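Local structure of SAM-dependent methyltransferase (Geobacter sulfurreducens, 5BP7) at residues Y165-P170 and T257-G262. The protein probably transfers methyl groups from S-adenosyl-L-methionine and binds the product S-adenosyl-L-homocysteine. Residues are numbered along the deposited sequence; the frame is centred on the assembly and turned at random.
Sequences YWRQVP and TREYLG
The ring of Tyr-165 lies with one face against Gly-262, whose CA makes a CH-pi contact 3.8 Å from the ring centroid; Tyr-165 CG, tucked between its own N and C (chi1 65°), turns the ring over its cross-strand neighbour. Pro-170 CG rests on one face of the Trp-166 indole, while Tyr-260 O meets the indole edge in plane, 3.6 Å from CE3. Gln-168 OE1 stands over one face of the Tyr-260 ring, the amide and ring planes 74° apart, and Gln-168 O lies at the ring's edge. Arg-167 NH1 donates to Glu-259 O (2.9 Å), which lies in the guanidinium plane, the chain extended to reach the helix's last turn; Glu-259 OE2, hydrogen-bonded to Gln-212 NE2, lies well out of that plane, an opposite charge beyond salt-bridge distance. Tyr-260 O is gripped twice, by Arg-167 N (2.8 Å) and Gln-168 N (3.3 Å), both from the same face of its carbonyl plane. Tyr-165 and Gly-262 form an antiparallel hydrogen-bonded pair. The principle illustrated is joining helix end to sheet: strand 157-166 runs into a loop that holds the end of helix 239-260, where strand 261-270 enters antiparallel, in the 3-2-1-4-5-7-6 sheet of the Rossmann-like class I methyltransferase fold.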
loop_
_atom_site.group_PDB
_atom_site.type_symbol
_atom_site.label_atom_id
_atom_site.label_comp_id
_atom_site.label_asym_id
_atom_site.label_seq_id
_atom_site.Cartn_x
_atom_site.Cartn_y
_atom_site.Cartn_z
ATOM N N TYR A 165 -0.911 -12.261 0.240
ATOM C CA TYR A 165 -0.852 -13.653 0.705
ATOM C C TYR A 165 -1.423 -14.529 -0.397
ATOM O O TYR A 165 -2.117 -14.006 -1.295
ATOM C CB TYR A 165 -1.611 -13.818 2.019
ATOM C CG TYR A 165 -3.079 -13.570 1.918
ATOM C CD1 TYR A 165 -3.595 -12.282 2.055
ATOM C CD2 TYR A 165 -3.954 -14.602 1.689
ATOM C CE1 TYR A 165 -4.950 -12.039 1.964
ATOM C CE2 TYR A 165 -5.307 -14.364 1.572
ATOM C CZ TYR A 165 -5.799 -13.085 1.727
ATOM O OH TYR A 165 -7.144 -12.869 1.645
ATOM N N TRP A 166 -1.109 -15.833 -0.358
ATOM C CA TRP A 166 -1.669 -16.775 -1.322
ATOM C C TRP A 166 -3.110 -17.071 -0.943
ATOM O O TRP A 166 -3.406 -17.654 0.081
ATOM C CB TRP A 166 -0.860 -18.085 -1.454
ATOM C CG TRP A 166 0.530 -17.912 -2.011
ATOM C CD1 TRP A 166 1.686 -18.240 -1.395
ATOM C CD2 TRP A 166 0.906 -17.342 -3.286
ATOM N NE1 TRP A 166 2.771 -17.905 -2.176
ATOM C CE2 TRP A 166 2.322 -17.355 -3.345
ATOM C CE3 TRP A 166 0.188 -16.819 -4.375
ATOM C CZ2 TRP A 166 3.039 -16.854 -4.445
ATOM C CZ3 TRP A 166 0.897 -16.330 -5.470
ATOM C CH2 TRP A 166 2.308 -16.358 -5.499
ATOM N N ARG A 167 -4.000 -16.630 -1.805
ATOM C CA ARG A 167 -5.414 -16.938 -1.740
ATOM C C ARG A 167 -5.633 -18.435 -2.055
ATOM O O ARG A 167 -6.436 -19.106 -1.430
ATOM C CB ARG A 167 -6.106 -16.080 -2.790
ATOM C CG ARG A 167 -7.590 -16.011 -2.681
ATOM C CD ARG A 167 -8.130 -15.094 -3.749
ATOM N NE ARG A 167 -9.563 -15.269 -3.777
ATOM C CZ ARG A 167 -10.229 -16.118 -4.558
ATOM N NH1 ARG A 167 -9.619 -16.897 -5.461
ATOM N NH2 ARG A 167 -11.545 -16.159 -4.460
ATOM N N GLN A 168 -4.871 -18.928 -3.021
ATOM C CA GLN A 168 -4.749 -20.351 -3.334
ATOM C C GLN A 168 -3.294 -20.655 -3.582
ATOM O O GLN A 168 -2.549 -19.793 -4.045
ATOM C CB GLN A 168 -5.472 -20.687 -4.631
ATOM C CG GLN A 168 -6.958 -20.397 -4.650
ATOM C CD GLN A 168 -7.557 -20.477 -6.072
ATOM O OE1 GLN A 168 -6.896 -20.897 -7.053
ATOM N NE2 GLN A 168 -8.826 -20.119 -6.180
ATOM N N VAL A 169 -2.914 -21.904 -3.358
ATOM C CA VAL A 169 -1.516 -22.310 -3.493
ATOM C C VAL A 169 -1.177 -22.317 -4.982
ATOM O O VAL A 169 -1.853 -22.996 -5.741
ATOM C CB VAL A 169 -1.256 -23.737 -2.935
ATOM C CG1 VAL A 169 0.247 -23.975 -2.791
ATOM C CG2 VAL A 169 -1.938 -23.963 -1.584
ATOM N N PRO A 170 -0.147 -21.555 -5.410
ATOM C CA PRO A 170 0.196 -21.650 -6.829
ATOM C C PRO A 170 0.927 -22.961 -7.082
ATOM O O PRO A 170 1.857 -23.293 -6.365
ATOM C CB PRO A 170 1.096 -20.430 -7.082
ATOM C CG PRO A 170 1.675 -20.085 -5.760
ATOM C CD PRO A 170 0.724 -20.603 -4.697
ATOM N N THR A 257 -3.203 -13.325 -11.001
ATOM C CA THR A 257 -3.395 -12.519 -9.784
ATOM C C THR A 257 -4.788 -12.666 -9.182
ATOM O O THR A 257 -4.935 -13.026 -8.018
ATOM C CB THR A 257 -3.143 -11.052 -10.079
ATOM O OG1 THR A 257 -1.819 -10.901 -10.604
ATOM C CG2 THR A 257 -3.289 -10.203 -8.836
ATOM N N ARG A 258 -5.809 -12.489 -10.007
ATOM C CA ARG A 258 -7.170 -12.437 -9.506
ATOM C C ARG A 258 -7.562 -13.718 -8.779
ATOM O O ARG A 258 -8.255 -13.655 -7.752
ATOM C CB ARG A 258 -8.162 -12.146 -10.631
ATOM C CG ARG A 258 -9.511 -11.642 -10.144
ATOM C CD ARG A 258 -10.389 -11.171 -11.314
ATOM N NE ARG A 258 -11.508 -10.377 -10.827
ATOM C CZ ARG A 258 -12.638 -10.869 -10.300
ATOM N NH1 ARG A 258 -12.839 -12.175 -10.222
ATOM N NH2 ARG A 258 -13.574 -10.028 -9.843
ATOM N N GLU A 259 -7.125 -14.861 -9.304
ATOM C CA GLU A 259 -7.439 -16.155 -8.707
ATOM C C GLU A 259 -6.523 -16.587 -7.557
ATOM O O GLU A 259 -6.989 -17.204 -6.613
ATOM C CB GLU A 259 -7.455 -17.235 -9.789
ATOM C CG GLU A 259 -8.685 -17.118 -10.698
ATOM C CD GLU A 259 -9.981 -17.419 -9.945
ATOM O OE1 GLU A 259 -10.190 -18.618 -9.648
ATOM O OE2 GLU A 259 -10.750 -16.462 -9.587
ATOM N N TYR A 260 -5.242 -16.251 -7.619
ATOM C CA TYR A 260 -4.239 -16.826 -6.703
ATOM C C TYR A 260 -3.797 -15.910 -5.579
ATOM O O TYR A 260 -3.424 -16.392 -4.511
ATOM C CB TYR A 260 -3.009 -17.320 -7.486
ATOM C CG TYR A 260 -3.276 -18.597 -8.248
ATOM C CD1 TYR A 260 -3.176 -19.842 -7.610
ATOM C CD2 TYR A 260 -3.645 -18.573 -9.591
ATOM C CE1 TYR A 260 -3.427 -21.027 -8.289
ATOM C CE2 TYR A 260 -3.907 -19.753 -10.281
ATOM C CZ TYR A 260 -3.791 -20.974 -9.633
ATOM O OH TYR A 260 -4.056 -22.160 -10.299
ATOM N N LEU A 261 -3.792 -14.604 -5.828
ATOM C CA LEU A 261 -3.181 -13.649 -4.922
ATOM C C LEU A 261 -4.205 -12.892 -4.081
ATOM O O LEU A 261 -5.076 -12.191 -4.604
ATOM C CB LEU A 261 -2.278 -12.681 -5.707
ATOM C CG LEU A 261 -1.173 -11.964 -4.923
ATOM C CD1 LEU A 261 -0.257 -12.902 -4.159
ATOM C CD2 LEU A 261 -0.348 -11.096 -5.882
ATOM N N GLY A 262 -4.095 -13.061 -2.777
ATOM C CA GLY A 262 -4.835 -12.244 -1.813
ATOM C C GLY A 262 -4.019 -11.016 -1.391
ATOM O O GLY A 262 -2.825 -10.901 -1.692
#